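Local coordinates for DNA translocase coupling protein (Clostridium perfringens, PDB 6O1W) that probably acts as an ATP-driven, FtsK/SpoIIIE-type DNA translocase, the coupling protein of plasmid conjugation, at residues A[94-104]-A[337-348]. Sequence-based numbering, arbitrary orientation.
Sequences IPKYLPWDDKY and QFQAFYFDDDKH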
loop_
_atom_site.group_PDB
_atom_site.type_symbol
_atom_site.label_atom_id
_atom_site.label_comp_id
_atom_site.label_asym_id
_atom_site.label_seq_id
_atom_site.Cartn_x
_atom_site.Cartn_y
_atom_site.Cartn_z
ATOM N N ILE A 94 2.151 -8.184 -14.817
ATOM C CA ILE A 94 2.835 -7.324 -13.846
ATOM C C ILE A 94 4.024 -8.131 -13.337
ATOM O O ILE A 94 3.884 -9.344 -13.204
ATOM C CB ILE A 94 1.954 -6.722 -12.685
ATOM C CG1 ILE A 94 1.122 -7.766 -11.940
ATOM C CG2 ILE A 94 1.074 -5.587 -13.180
ATOM C CD1 ILE A 94 0.228 -7.153 -10.867
ATOM N N PRO A 95 5.180 -7.510 -13.013
ATOM C CA PRO A 95 6.322 -8.299 -12.542
ATOM C C PRO A 95 6.091 -8.991 -11.211
ATOM O O PRO A 95 5.196 -8.612 -10.454
ATOM C CB PRO A 95 7.456 -7.266 -12.453
ATOM C CG PRO A 95 7.010 -6.105 -13.265
ATOM C CD PRO A 95 5.531 -6.078 -13.107
ATOM N N LYS A 96 6.904 -10.016 -10.926
ATOM C CA LYS A 96 6.834 -10.764 -9.660
ATOM C C LYS A 96 8.022 -10.341 -8.776
ATOM O O LYS A 96 8.154 -10.777 -7.628
ATOM C CB LYS A 96 6.834 -12.282 -9.919
ATOM C CG LYS A 96 5.621 -12.773 -10.693
ATOM C CD LYS A 96 5.485 -14.295 -10.591
ATOM C CE LYS A 96 4.155 -14.778 -11.129
ATOM N NZ LYS A 96 3.881 -16.192 -10.758
ATOM N N TYR A 97 8.893 -9.496 -9.353
ATOM C CA TYR A 97 10.058 -8.898 -8.727
ATOM C C TYR A 97 10.385 -7.642 -9.493
ATOM O O TYR A 97 10.476 -7.663 -10.718
ATOM C CB TYR A 97 11.262 -9.852 -8.721
ATOM C CG TYR A 97 12.489 -9.276 -8.047
ATOM C CD1 TYR A 97 12.464 -8.901 -6.705
ATOM C CD2 TYR A 97 13.687 -9.133 -8.743
ATOM C CE1 TYR A 97 13.594 -8.386 -6.077
ATOM C CE2 TYR A 97 14.825 -8.631 -8.120
ATOM C CZ TYR A 97 14.770 -8.247 -6.792
ATOM O OH TYR A 97 15.900 -7.763 -6.178
ATOM N N LEU A 98 10.541 -6.531 -8.765
ATOM C CA LEU A 98 10.795 -5.237 -9.373
ATOM C C LEU A 98 11.756 -4.472 -8.469
ATOM O O LEU A 98 11.322 -3.781 -7.536
ATOM C CB LEU A 98 9.450 -4.508 -9.545
ATOM C CG LEU A 98 9.433 -3.175 -10.212
ATOM C CD1 LEU A 98 9.698 -3.310 -11.712
ATOM C CD2 LEU A 98 8.109 -2.505 -9.958
ATOM N N PRO A 99 13.079 -4.642 -8.696
ATOM C CA PRO A 99 14.054 -3.936 -7.851
ATOM C C PRO A 99 13.960 -2.429 -8.021
ATOM O O PRO A 99 13.688 -1.950 -9.117
ATOM C CB PRO A 99 15.412 -4.457 -8.354
ATOM C CG PRO A 99 15.151 -4.952 -9.742
ATOM C CD PRO A 99 13.749 -5.469 -9.730
ATOM N N TRP A 100 14.207 -1.684 -6.942
ATOM C CA TRP A 100 14.254 -0.234 -7.004
ATOM C C TRP A 100 15.444 0.186 -7.858
ATOM O O TRP A 100 16.462 -0.502 -7.885
ATOM C CB TRP A 100 14.419 0.373 -5.594
ATOM C CG TRP A 100 14.765 1.838 -5.635
ATOM C CD1 TRP A 100 15.994 2.398 -5.427
ATOM C CD2 TRP A 100 13.912 2.899 -6.092
ATOM N NE1 TRP A 100 15.939 3.757 -5.647
ATOM C CE2 TRP A 100 14.673 4.089 -6.069
ATOM C CE3 TRP A 100 12.578 2.956 -6.532
ATOM C CZ2 TRP A 100 14.128 5.328 -6.410
ATOM C CZ3 TRP A 100 12.041 4.186 -6.865
ATOM C CH2 TRP A 100 12.825 5.347 -6.844
ATOM N N ASP A 101 15.328 1.334 -8.530
ATOM C CA ASP A 101 16.415 1.925 -9.299
ATOM C C ASP A 101 16.222 3.452 -9.270
ATOM O O ASP A 101 15.104 3.934 -9.448
ATOM C CB ASP A 101 16.448 1.372 -10.725
ATOM C CG ASP A 101 17.678 1.765 -11.513
ATOM O OD1 ASP A 101 17.899 2.990 -11.710
ATOM O OD2 ASP A 101 18.413 0.860 -11.944
ATOM N N ASP A 102 17.308 4.207 -9.071
ATOM C CA ASP A 102 17.250 5.671 -8.987
ATOM C C ASP A 102 16.705 6.353 -10.270
ATOM O O ASP A 102 16.321 7.524 -10.210
ATOM C CB ASP A 102 18.619 6.256 -8.551
ATOM C CG ASP A 102 18.802 6.413 -7.028
ATOM O OD1 ASP A 102 17.951 5.901 -6.261
ATOM O OD2 ASP A 102 19.784 7.053 -6.612
ATOM N N LYS A 103 16.577 5.597 -11.387
ATOM C CA LYS A 103 16.027 6.098 -12.656
ATOM C C LYS A 103 14.529 6.449 -12.550
ATOM O O LYS A 103 14.034 7.255 -13.353
ATOM C CB LYS A 103 16.271 5.090 -13.799
ATOM C CG LYS A 103 15.362 3.859 -13.784
ATOM C CD LYS A 103 15.574 2.970 -15.006
ATOM C CE LYS A 103 14.750 1.708 -14.920
ATOM N NZ LYS A 103 14.743 0.966 -16.211
ATOM N N TYR A 104 13.818 5.837 -11.567
ATOM C CA TYR A 104 12.399 6.067 -11.309
ATOM C C TYR A 104 12.112 7.387 -10.576
ATOM O O TYR A 104 10.972 7.846 -10.609
ATOM C CB TYR A 104 11.764 4.882 -10.563
ATOM C CG TYR A 104 11.857 3.560 -11.297
ATOM C CD1 TYR A 104 11.111 3.324 -12.447
ATOM C CD2 TYR A 104 12.612 2.509 -10.786
ATOM C CE1 TYR A 104 11.168 2.097 -13.108
ATOM C CE2 TYR A 104 12.685 1.284 -11.440
ATOM C CZ TYR A 104 11.967 1.084 -12.606
ATOM O OH TYR A 104 12.011 -0.134 -13.231
ATOM N N GLN A 337 -4.312 -3.557 -8.498
ATOM C CA GLN A 337 -3.228 -4.437 -8.104
ATOM C C GLN A 337 -1.925 -3.879 -8.710
ATOM O O GLN A 337 -1.922 -3.390 -9.836
ATOM C CB GLN A 337 -3.527 -5.889 -8.616
ATOM C CG GLN A 337 -2.490 -6.914 -8.205
ATOM C CD GLN A 337 -2.758 -8.358 -8.601
ATOM O OE1 GLN A 337 -3.728 -8.751 -9.273
ATOM N NE2 GLN A 337 -1.868 -9.190 -8.183
ATOM N N PHE A 338 -0.824 -3.933 -7.958
ATOM C CA PHE A 338 0.477 -3.501 -8.457
ATOM C C PHE A 338 1.584 -4.256 -7.738
ATOM O O PHE A 338 1.357 -4.740 -6.617
ATOM C CB PHE A 338 0.689 -1.963 -8.272
ATOM C CG PHE A 338 1.124 -1.510 -6.897
ATOM C CD1 PHE A 338 0.200 -1.393 -5.862
ATOM C CD2 PHE A 338 2.448 -1.154 -6.649
ATOM C CE1 PHE A 338 0.593 -0.927 -4.598
ATOM C CE2 PHE A 338 2.843 -0.706 -5.385
ATOM C CZ PHE A 338 1.916 -0.614 -4.360
ATOM N N GLN A 339 2.794 -4.279 -8.363
ATOM C CA GLN A 339 4.013 -4.843 -7.798
ATOM C C GLN A 339 4.827 -3.689 -7.247
ATOM O O GLN A 339 5.222 -2.802 -7.994
ATOM C CB GLN A 339 4.854 -5.586 -8.869
ATOM C CG GLN A 339 6.079 -6.361 -8.310
ATOM C CD GLN A 339 5.733 -7.465 -7.322
ATOM O OE1 GLN A 339 4.653 -8.063 -7.355
ATOM N NE2 GLN A 339 6.648 -7.761 -6.398
ATOM N N ALA A 340 5.095 -3.723 -5.956
ATOM C CA ALA A 340 5.875 -2.717 -5.257
ATOM C C ALA A 340 7.348 -2.922 -5.515
ATOM O O ALA A 340 7.798 -4.058 -5.626
ATOM C CB ALA A 340 5.609 -2.812 -3.759
ATOM N N PHE A 341 8.105 -1.823 -5.557
ATOM C CA PHE A 341 9.557 -1.847 -5.685
ATOM C C PHE A 341 10.160 -2.529 -4.474
ATOM O O PHE A 341 9.693 -2.321 -3.344
ATOM C CB PHE A 341 10.142 -0.422 -5.723
ATOM C CG PHE A 341 9.814 0.381 -6.949
ATOM C CD1 PHE A 341 10.177 -0.066 -8.211
ATOM C CD2 PHE A 341 9.196 1.614 -6.841
ATOM C CE1 PHE A 341 9.860 0.676 -9.353
ATOM C CE2 PHE A 341 8.914 2.376 -7.980
ATOM C CZ PHE A 341 9.253 1.905 -9.227
ATOM N N TYR A 342 11.201 -3.332 -4.698
ATOM C CA TYR A 342 11.905 -3.908 -3.567
ATOM C C TYR A 342 13.104 -3.001 -3.384
ATOM O O TYR A 342 13.931 -2.852 -4.293
ATOM C CB TYR A 342 12.291 -5.390 -3.744
ATOM C CG TYR A 342 13.025 -5.923 -2.526
ATOM C CD1 TYR A 342 12.385 -6.039 -1.292
ATOM C CD2 TYR A 342 14.376 -6.252 -2.591
ATOM C CE1 TYR A 342 13.075 -6.455 -0.153
ATOM C CE2 TYR A 342 15.066 -6.709 -1.468
ATOM C CZ TYR A 342 14.416 -6.793 -0.248
ATOM O OH TYR A 342 15.109 -7.227 0.858
ATOM N N PHE A 343 13.079 -2.257 -2.281
ATOM C CA PHE A 343 14.100 -1.284 -1.900
ATOM C C PHE A 343 14.840 -1.943 -0.768
ATOM O O PHE A 343 14.248 -2.264 0.257
ATOM C CB PHE A 343 13.435 0.035 -1.453
ATOM C CG PHE A 343 14.396 1.126 -1.033
ATOM C CD1 PHE A 343 14.825 1.229 0.288
ATOM C CD2 PHE A 343 14.862 2.055 -1.952
ATOM C CE1 PHE A 343 15.707 2.234 0.674
ATOM C CE2 PHE A 343 15.736 3.065 -1.558
ATOM C CZ PHE A 343 16.180 3.129 -0.259
ATOM N N ASP A 344 16.116 -2.187 -0.970
ATOM C CA ASP A 344 16.974 -2.890 -0.019
ATOM C C ASP A 344 17.933 -1.871 0.541
ATOM O O ASP A 344 18.743 -1.329 -0.225
ATOM C CB ASP A 344 17.742 -4.009 -0.795
ATOM C CG ASP A 344 18.572 -4.972 0.046
ATOM O OD1 ASP A 344 19.396 -4.505 0.849
ATOM O OD2 ASP A 344 18.399 -6.193 -0.114
ATOM N N ASP A 345 17.854 -1.586 1.864
ATOM C CA ASP A 345 18.743 -0.622 2.538
ATOM C C ASP A 345 20.231 -0.870 2.245
ATOM O O ASP A 345 20.970 0.087 1.984
ATOM C CB ASP A 345 18.522 -0.644 4.059
ATOM C CG ASP A 345 17.174 -0.127 4.502
ATOM O OD1 ASP A 345 16.524 0.588 3.714
ATOM O OD2 ASP A 345 16.771 -0.430 5.647
ATOM N N ASP A 346 20.658 -2.148 2.250
ATOM C CA ASP A 346 22.058 -2.523 2.022
ATOM C C ASP A 346 22.594 -2.107 0.653
ATOM O O ASP A 346 23.790 -1.865 0.536
ATOM C CB ASP A 346 22.317 -4.020 2.277
ATOM C CG ASP A 346 22.467 -4.407 3.733
ATOM O OD1 ASP A 346 22.976 -3.576 4.522
ATOM O OD2 ASP A 346 22.098 -5.550 4.083
ATOM N N LYS A 347 21.734 -1.958 -0.355
ATOM C CA LYS A 347 22.249 -1.529 -1.652
ATOM C C LYS A 347 21.597 -0.269 -2.228
ATOM O O LYS A 347 22.151 0.312 -3.164
ATOM C CB LYS A 347 22.228 -2.676 -2.681
ATOM C CG LYS A 347 20.949 -3.406 -2.907
ATOM C CD LYS A 347 21.278 -4.793 -3.404
ATOM C CE LYS A 347 20.057 -5.523 -3.887
ATOM N NZ LYS A 347 20.324 -6.974 -4.120
ATOM N N HIS A 348 20.478 0.201 -1.656
ATOM C CA HIS A 348 19.789 1.344 -2.230
ATOM C C HIS A 348 19.839 2.611 -1.398
ATOM O O HIS A 348 19.690 3.689 -1.960
ATOM C CB HIS A 348 18.334 0.957 -2.564
ATOM C CG HIS A 348 18.225 -0.154 -3.564
ATOM N ND1 HIS A 348 17.437 -1.262 -3.323
ATOM C CD2 HIS A 348 18.859 -0.314 -4.752
ATOM C CE1 HIS A 348 17.584 -2.048 -4.379
ATOM N NE2 HIS A 348 18.444 -1.523 -5.261
HETATM O O HOH W 1 9.065 -6.377 -6.204
HETATM O O HOH W 2 19.203 3.777 -4.588
#
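Tyr342 takes both bonds of a single parallel-type bridge to the loop before strand 111-116: Tyr342 N donates to Leu98 O (2.9 Å), and Tyr342 O accepts from Trp100 N (2.9 Å), the donor standing above the carbonyl plane. Pro99 suits the place between them, since its missing N-H is not called upon. One water serves three backbone and side-chain groups, accepting from Leu98 N and Gln339 NE2 (2.8 Å) and donating to Ala340 O. Gln339 bends at chi2 (61°), laying its amide along Pro95 and Lys96; NE2 also donates to Lys324 O. Gln339 OE1 and Pro95 O, both acceptors, lie 3.2 Å apart; Arg326 donates to both, which probably makes the approach tolerable. In this FtsK/SpoIIIE-type P-loop NTPase fragment, strand 334-340 runs between strands 111-116 and 326-331, and its Ala340 contacts ATP in another structure of the protein. Trp100 presents its broad indole to three aromatic rings: its edge meets the Phe341 face in a T-shaped pair, Trp100 CE3 lying 3.7 Å from Phe341 CD2, while Phe343 turns an edge to the indole face. Indole NE1 donates to Asp102 OD1 (3.0 Å), which also accepts from Trp151 and from a water bound to His348 O. The His348 ring, faced by Trp100 CB, is fixed by Asp344 N donating to ND1 in the ring plane, nearly straight at 174°.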